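Local coordinates for ancylostoma secreted protein 1 (Necator americanus, PDB 3NT8) that is a secreted hookworm protein with two CAP domains, probably associated with the transition of infective larvae to parasitism, at residues V51-N64 against W127-N139. Numbering follows the deposited sequence.
Sequences VAKGLEDSNSGKLN and WSGAKKNGVGPDN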
ATOM      1  N   VAL A  51      14.061   5.235 -13.936  1.00 17.39           N
ATOM      2  CA  VAL A  51      12.782   4.603 -14.183  1.00 16.72           C
ATOM      3  C   VAL A  51      11.740   5.640 -14.459  1.00 17.95           C
ATOM      4  O   VAL A  51      11.003   5.559 -15.479  1.00 19.63           O
ATOM      5  CB  VAL A  51      12.327   3.726 -12.985  1.00 18.13           C
ATOM      6  CG1 VAL A  51      10.901   3.141 -13.245  1.00 12.21           C
ATOM      7  CG2 VAL A  51      13.317   2.605 -12.737  1.00 18.21           C
ATOM      8  N   ALA A  52      11.650   6.604 -13.543  1.00 18.83           N
ATOM      9  CA  ALA A  52      10.746   7.730 -13.659  1.00 19.23           C
ATOM     10  C   ALA A  52      10.787   8.371 -15.031  1.00 19.52           C
ATOM     11  O   ALA A  52       9.726   8.631 -15.581  1.00 18.58           O
ATOM     12  CB  ALA A  52      11.016   8.726 -12.616  1.00 19.11           C
ATOM     13  N   LYS A  53      12.006   8.621 -15.542  1.00 20.80           N
ATOM     14  CA  LYS A  53      12.291   9.241 -16.866  1.00 22.10           C
ATOM     15  C   LYS A  53      12.049   8.308 -18.074  1.00 22.73           C
ATOM     16  O   LYS A  53      12.015   8.776 -19.217  1.00 24.02           O
ATOM     17  CB  LYS A  53      13.721   9.765 -16.910  1.00 22.94           C
ATOM     18  CG  LYS A  53      13.921  10.994 -16.069  1.00 24.73           C
ATOM     19  CD  LYS A  53      15.080  11.856 -16.540  1.00 28.14           C
ATOM     20  CE  LYS A  53      15.062  13.263 -15.852  1.00 26.89           C
ATOM     21  NZ  LYS A  53      16.455  13.841 -15.824  1.00 32.69           N
ATOM     22  N   GLY A  54      11.769   7.026 -17.802  1.00 22.70           N
ATOM     23  CA  GLY A  54      11.522   6.035 -18.842  1.00 23.97           C
ATOM     24  C   GLY A  54      12.800   5.591 -19.528  1.00 25.29           C
ATOM     25  O   GLY A  54      12.751   5.208 -20.683  1.00 26.11           O
ATOM     26  N   LEU A  55      13.942   5.682 -18.814  1.00 24.85           N
ATOM     27  CA  LEU A  55      15.253   5.432 -19.388  1.00 24.72           C
ATOM     28  C   LEU A  55      15.872   4.076 -19.007  1.00 24.06           C
ATOM     29  O   LEU A  55      16.926   3.726 -19.530  1.00 24.06           O
ATOM     30  CB  LEU A  55      16.219   6.543 -18.982  1.00 25.37           C
ATOM     31  CG  LEU A  55      15.938   7.955 -19.504  1.00 27.48           C
ATOM     32  CD1 LEU A  55      16.798   8.885 -18.690  1.00 27.83           C
ATOM     33  CD2 LEU A  55      16.229   8.118 -21.027  1.00 29.57           C
ATOM     34  N   GLU A  56      15.208   3.323 -18.133  1.00 21.96           N
ATOM     35  CA  GLU A  56      15.780   2.121 -17.577  1.00 21.36           C
ATOM     36  C   GLU A  56      15.385   0.903 -18.412  1.00 20.96           C
ATOM     37  O   GLU A  56      14.184   0.668 -18.741  1.00 18.32           O
ATOM     38  CB  GLU A  56      15.305   1.982 -16.126  1.00 22.19           C
ATOM     39  CG  GLU A  56      15.926   0.881 -15.305  1.00 23.57           C
ATOM     40  CD  GLU A  56      17.415   1.073 -15.062  1.00 25.36           C
ATOM     41  OE1 GLU A  56      17.865   2.184 -14.802  1.00 26.36           O
ATOM     42  OE2 GLU A  56      18.130   0.078 -15.134  1.00 27.52           O
ATOM     43  N   ASP A  57      16.408   0.109 -18.699  1.00 19.43           N
ATOM     44  CA  ASP A  57      16.258  -1.098 -19.439  1.00 19.44           C
ATOM     45  C   ASP A  57      15.395  -2.115 -18.748  1.00 19.88           C
ATOM     46  O   ASP A  57      15.442  -2.285 -17.505  1.00 20.32           O
ATOM     47  CB  ASP A  57      17.627  -1.707 -19.781  1.00 19.96           C
ATOM     48  CG  ASP A  57      18.312  -0.957 -20.880  1.00 19.98           C
ATOM     49  OD1 ASP A  57      17.739   0.056 -21.420  1.00 22.97           O
ATOM     50  OD2 ASP A  57      19.433  -1.353 -21.188  1.00 24.15           O
ATOM     51  N   SER A  58      14.647  -2.821 -19.577  1.00 18.01           N
ATOM     52  CA  SER A  58      13.929  -4.022 -19.184  1.00 18.94           C
ATOM     53  C   SER A  58      14.511  -5.279 -19.876  1.00 19.26           C
ATOM     54  O   SER A  58      15.562  -5.218 -20.460  1.00 19.93           O
ATOM     55  CB  SER A  58      12.448  -3.836 -19.468  1.00 17.80           C
ATOM     56  OG  SER A  58      11.651  -4.793 -18.805  1.00 21.08           O
ATOM     57  N   ASN A  59      13.871  -6.434 -19.777  1.00 20.68           N
ATOM     58  CA  ASN A  59      14.384  -7.602 -20.495  1.00 21.62           C
ATOM     59  C   ASN A  59      14.191  -7.441 -21.998  1.00 23.14           C
ATOM     60  O   ASN A  59      14.908  -8.077 -22.770  1.00 22.62           O
ATOM     61  CB  ASN A  59      13.668  -8.860 -20.055  1.00 22.06           C
ATOM     62  CG  ASN A  59      12.148  -8.735 -20.201  1.00 23.95           C
ATOM     63  OD1 ASN A  59      11.585  -7.632 -20.283  1.00 23.22           O
ATOM     64  ND2 ASN A  59      11.483  -9.866 -20.213  1.00 30.34           N
ATOM     65  N   SER A  60      13.236  -6.614 -22.406  1.00 23.84           N
ATOM     66  CA  SER A  60      12.948  -6.477 -23.817  1.00 27.19           C
ATOM     67  C   SER A  60      12.965  -5.047 -24.273  1.00 27.52           C
ATOM     68  O   SER A  60      13.472  -4.776 -25.332  1.00 32.82           O
ATOM     69  CB  SER A  60      11.629  -7.137 -24.238  1.00 27.01           C
ATOM     70  OG  SER A  60      11.519  -7.173 -25.659  1.00 29.99           O
ATOM     71  N   GLY A  61      12.337  -4.127 -23.610  1.00 25.01           N
ATOM     72  CA  GLY A  61      12.488  -2.775 -24.130  1.00 21.87           C
ATOM     73  C   GLY A  61      12.874  -1.896 -22.946  1.00 20.33           C
ATOM     74  O   GLY A  61      13.783  -2.278 -22.231  1.00 19.62           O
ATOM     75  N   LYS A  62      12.180  -0.772 -22.752  1.00 18.45           N
ATOM     76  CA  LYS A  62      12.332   0.092 -21.596  1.00 17.53           C
ATOM     77  C   LYS A  62      11.204  -0.075 -20.619  1.00 19.19           C
ATOM     78  O   LYS A  62      10.019  -0.248 -21.021  1.00 18.60           O
ATOM     79  CB  LYS A  62      12.378   1.580 -22.003  1.00 18.35           C
ATOM     80  CG  LYS A  62      13.551   1.984 -22.867  1.00 14.31           C
ATOM     81  CD  LYS A  62      14.852   2.006 -22.048  1.00 13.31           C
ATOM     82  CE  LYS A  62      15.983   2.443 -22.951  1.00 12.89           C
ATOM     83  NZ  LYS A  62      17.198   2.488 -22.193  1.00 16.38           N
ATOM     84  N   LEU A  63      11.533   0.061 -19.323  1.00 18.74           N
ATOM     85  CA  LEU A  63      10.498   0.149 -18.308  1.00 17.83           C
ATOM     86  C   LEU A  63       9.637   1.345 -18.514  1.00 18.65           C
ATOM     87  O   LEU A  63      10.137   2.408 -18.917  1.00 19.57           O
ATOM     88  CB  LEU A  63      11.118   0.234 -16.910  1.00 17.49           C
ATOM     89  CG  LEU A  63      11.848  -1.030 -16.462  1.00 17.71           C
ATOM     90  CD1 LEU A  63      12.635  -0.806 -15.169  1.00 15.77           C
ATOM     91  CD2 LEU A  63      10.866  -2.186 -16.295  1.00 15.45           C
ATOM     92  N   ASN A  64       8.357   1.229 -18.148  1.00 19.00           N
ATOM     93  CA  ASN A  64       7.486   2.392 -18.166  1.00 19.41           C
ATOM     94  C   ASN A  64       7.979   3.551 -17.293  1.00 18.86           C
ATOM     95  O   ASN A  64       8.440   3.312 -16.190  1.00 19.59           O
ATOM     96  CB  ASN A  64       6.069   2.016 -17.688  1.00 18.93           C
ATOM     97  CG  ASN A  64       5.358   1.122 -18.648  1.00 18.98           C
ATOM     98  OD1 ASN A  64       5.375   1.396 -19.852  1.00 19.06           O
ATOM     99  ND2 ASN A  64       4.740   0.006 -18.130  1.00  9.16           N
ATOM    100  N   TRP A 127      19.035  -4.947  -8.068  1.00 16.11           N
ATOM    101  CA  TRP A 127      18.410  -4.201  -9.125  1.00 16.30           C
ATOM    102  C   TRP A 127      18.165  -5.041 -10.434  1.00 16.88           C
ATOM    103  O   TRP A 127      17.209  -4.751 -11.177  1.00 19.52           O
ATOM    104  CB  TRP A 127      19.244  -2.900  -9.391  1.00 14.77           C
ATOM    105  CG  TRP A 127      18.468  -1.900 -10.331  1.00 17.02           C
ATOM    106  CD1 TRP A 127      18.604  -1.771 -11.686  1.00 13.75           C
ATOM    107  CD2 TRP A 127      17.384  -1.019  -9.956  1.00 19.12           C
ATOM    108  NE1 TRP A 127      17.728  -0.827 -12.167  1.00 19.00           N
ATOM    109  CE2 TRP A 127      16.951  -0.364 -11.131  1.00 16.07           C
ATOM    110  CE3 TRP A 127      16.764  -0.698  -8.732  1.00 17.90           C
ATOM    111  CZ2 TRP A 127      15.951   0.586 -11.123  1.00 14.41           C
ATOM    112  CZ3 TRP A 127      15.765   0.242  -8.723  1.00 14.20           C
ATOM    113  CH2 TRP A 127      15.354   0.870  -9.913  1.00 17.98           C
ATOM    114  N   SER A 128      18.942  -6.117 -10.655  1.00 16.71           N
ATOM    115  CA  SER A 128      19.009  -6.807 -11.923  1.00 17.62           C
ATOM    116  C   SER A 128      17.760  -7.672 -12.120  1.00 18.74           C
ATOM    117  O   SER A 128      17.603  -8.298 -13.150  1.00 18.48           O
ATOM    118  CB  SER A 128      20.336  -7.621 -12.110  1.00 17.61           C
ATOM    119  OG  SER A 128      20.496  -8.657 -11.139  1.00 22.83           O
ATOM    120  N   GLY A 129      16.910  -7.718 -11.080  1.00 20.67           N
ATOM    121  CA  GLY A 129      15.634  -8.397 -11.101  1.00 20.66           C
ATOM    122  C   GLY A 129      14.837  -8.082 -12.364  1.00 21.66           C
ATOM    123  O   GLY A 129      14.369  -8.989 -13.044  1.00 20.74           O
ATOM    124  N   ALA A 130      14.747  -6.795 -12.699  1.00 22.69           N
ATOM    125  CA  ALA A 130      13.858  -6.326 -13.721  1.00 23.33           C
ATOM    126  C   ALA A 130      14.396  -6.581 -15.103  1.00 24.95           C
ATOM    127  O   ALA A 130      13.625  -6.884 -16.015  1.00 25.49           O
ATOM    128  CB  ALA A 130      13.631  -4.890 -13.528  1.00 23.51           C
ATOM    129  N   LYS A 131      15.702  -6.417 -15.278  1.00 25.17           N
ATOM    130  CA  LYS A 131      16.334  -6.634 -16.546  1.00 27.25           C
ATOM    131  C   LYS A 131      16.380  -8.100 -16.898  1.00 27.75           C
ATOM    132  O   LYS A 131      16.306  -8.458 -18.067  1.00 27.93           O
ATOM    133  CB  LYS A 131      17.768  -6.068 -16.507  1.00 27.56           C
ATOM    134  CG  LYS A 131      18.598  -6.377 -17.751  1.00 29.87           C
ATOM    135  CD  LYS A 131      18.481  -5.331 -18.806  1.00 35.02           C
ATOM    136  CE  LYS A 131      19.567  -5.492 -19.861  1.00 36.85           C
ATOM    137  NZ  LYS A 131      20.722  -4.589 -19.604  1.00 39.45           N
ATOM    138  N   LYS A 132      16.541  -8.954 -15.898  1.00 28.51           N
ATOM    139  CA  LYS A 132      16.666 -10.381 -16.155  1.00 30.39           C
ATOM    140  C   LYS A 132      15.344 -11.101 -16.386  1.00 30.48           C
ATOM    141  O   LYS A 132      15.274 -11.965 -17.234  1.00 31.82           O
ATOM    142  CB  LYS A 132      17.499 -11.056 -15.066  1.00 30.50           C
ATOM    143  CG  LYS A 132      19.014 -10.759 -15.217  1.00 35.10           C
ATOM    144  CD  LYS A 132      19.833 -11.762 -14.372  1.00 43.69           C
ATOM    145  CE  LYS A 132      21.354 -11.527 -14.448  1.00 47.22           C
ATOM    146  NZ  LYS A 132      21.782 -10.228 -13.829  1.00 48.14           N
ATOM    147  N   ASN A 133      14.306 -10.717 -15.643  1.00 31.01           N
ATOM    148  CA  ASN A 133      12.965 -11.360 -15.675  1.00 31.52           C
ATOM    149  C   ASN A 133      11.848 -10.593 -16.390  1.00 30.47           C
ATOM    150  O   ASN A 133      10.949 -11.170 -16.983  1.00 30.50           O
ATOM    151  CB  ASN A 133      12.508 -11.624 -14.242  1.00 31.68           C
ATOM    152  CG  ASN A 133      13.431 -12.561 -13.519  1.00 36.15           C
ATOM    153  OD1 ASN A 133      13.527 -13.746 -13.877  1.00 37.30           O
ATOM    154  ND2 ASN A 133      14.143 -12.041 -12.481  1.00 38.74           N
ATOM    155  N   GLY A 134      11.898  -9.277 -16.276  1.00 29.83           N
ATOM    156  CA  GLY A 134      10.974  -8.403 -16.966  1.00 27.72           C
ATOM    157  C   GLY A 134       9.958  -8.002 -15.931  1.00 26.45           C
ATOM    158  O   GLY A 134       9.917  -8.588 -14.864  1.00 25.54           O
ATOM    159  N   VAL A 135       9.160  -6.997 -16.267  1.00 25.53           N
ATOM    160  CA  VAL A 135       8.103  -6.468 -15.412  1.00 24.72           C
ATOM    161  C   VAL A 135       6.833  -6.427 -16.296  1.00 26.57           C
ATOM    162  O   VAL A 135       6.884  -5.981 -17.464  1.00 25.98           O
ATOM    163  CB  VAL A 135       8.448  -5.034 -14.921  1.00 25.05           C
ATOM    164  CG1 VAL A 135       7.288  -4.378 -14.248  1.00 22.85           C
ATOM    165  CG2 VAL A 135       9.658  -5.016 -13.947  1.00 20.79           C
ATOM    166  N   GLY A 136       5.724  -6.921 -15.737  1.00 27.15           N
ATOM    167  CA  GLY A 136       4.375  -6.849 -16.323  1.00 29.21           C
ATOM    168  C   GLY A 136       3.846  -5.470 -16.794  1.00 30.49           C
ATOM    169  O   GLY A 136       4.297  -4.419 -16.313  1.00 31.16           O
ATOM    170  N   PRO A 137       2.869  -5.474 -17.739  1.00 31.37           N
ATOM    171  CA  PRO A 137       2.469  -4.246 -18.465  1.00 30.98           C
ATOM    172  C   PRO A 137       1.958  -3.071 -17.572  1.00 30.37           C
ATOM    173  O   PRO A 137       2.013  -1.883 -18.041  1.00 30.35           O
ATOM    174  CB  PRO A 137       1.387  -4.748 -19.446  1.00 32.56           C
ATOM    175  CG  PRO A 137       0.773  -5.995 -18.735  1.00 32.78           C
ATOM    176  CD  PRO A 137       2.001  -6.633 -18.064  1.00 31.03           C
ATOM    177  N   ASP A 138       1.485  -3.377 -16.342  1.00 27.27           N
ATOM    178  CA  ASP A 138       1.027  -2.362 -15.396  1.00 24.93           C
ATOM    179  C   ASP A 138       2.072  -2.116 -14.237  1.00 24.25           C
ATOM    180  O   ASP A 138       1.778  -1.458 -13.248  1.00 22.12           O
ATOM    181  CB  ASP A 138      -0.335  -2.735 -14.820  1.00 26.13           C
ATOM    182  CG  ASP A 138      -1.435  -2.874 -15.888  1.00 28.28           C
ATOM    183  OD1 ASP A 138      -1.331  -2.238 -16.976  1.00 27.05           O
ATOM    184  OD2 ASP A 138      -2.416  -3.616 -15.604  1.00 29.04           O
ATOM    185  N   ASN A 139       3.297  -2.624 -14.422  1.00 23.00           N
ATOM    186  CA  ASN A 139       4.367  -2.542 -13.452  1.00 22.32           C
ATOM    187  C   ASN A 139       3.984  -3.285 -12.182  1.00 22.77           C
ATOM    188  O   ASN A 139       4.468  -2.956 -11.087  1.00 20.38           O
ATOM    189  CB  ASN A 139       4.769  -1.082 -13.178  1.00 22.85           C
ATOM    190  CG  ASN A 139       4.653  -0.184 -14.423  1.00 20.67           C
ATOM    191  OD1 ASN A 139       5.164  -0.488 -15.501  1.00 21.66           O
ATOM    192  ND2 ASN A 139       3.946   0.916 -14.269  1.00 19.14           N
TER
HETATM  193  O   HOH W   1       9.262  -4.613 -19.258  1.00 30.74           O
HETATM  194  O   HOH W   2       9.011  -7.361 -19.728  1.00 34.52           O
HETATM  195  O   HOH W   3      13.224 -12.155 -19.333  1.00 35.04           O
HETATM  196  O   HOH W   4       7.677  -1.077 -16.508  1.00 24.26           O
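The indole of Trp127 meets Glu56 OE2 and Val51 CG2 at its edge, both in the ring plane. Phe149, from helix 147-153, packs edge-to-face with Trp127. This contact lies in the first CAP domain of the chain. It joins the end of helix 34-52 and the loop after it to the end of helix 119-127, helix 129-133 and the turn 136-139. NE1 of Trp127 donates to OE2 of Glu56 at 3.1 Å, nearly straight at 164°. The carboxylate plane is nearly perpendicular to the ring, and NE1 meets OE2 from above the carboxylate plane. CG of Glu56 is anti to the backbone N (chi1 -173°) and the chain bends at chi2, which turns the carboxylate to the indole N-H. Arg50 pairs with the other oxygen, OE1. Farther along, Asp57 links Lys62 to Lys131 in a salt-bridge network; its OD2 to Lys131 NZ arm is long, 3.8 Å. The Asn59 amide lies over Gly134, with CG 3.5 Å from Gly134 CA. CD2 of Leu63 touches CG2 of Val135. Asn139 ND2 is held by Trp189 and Thr191, which leaves OD1 turned to Asn64. There Asn64 ND2 donates to Asn139 OD1 at 2.7 Å, and water 4 joins the same OD1 to Asn64 N.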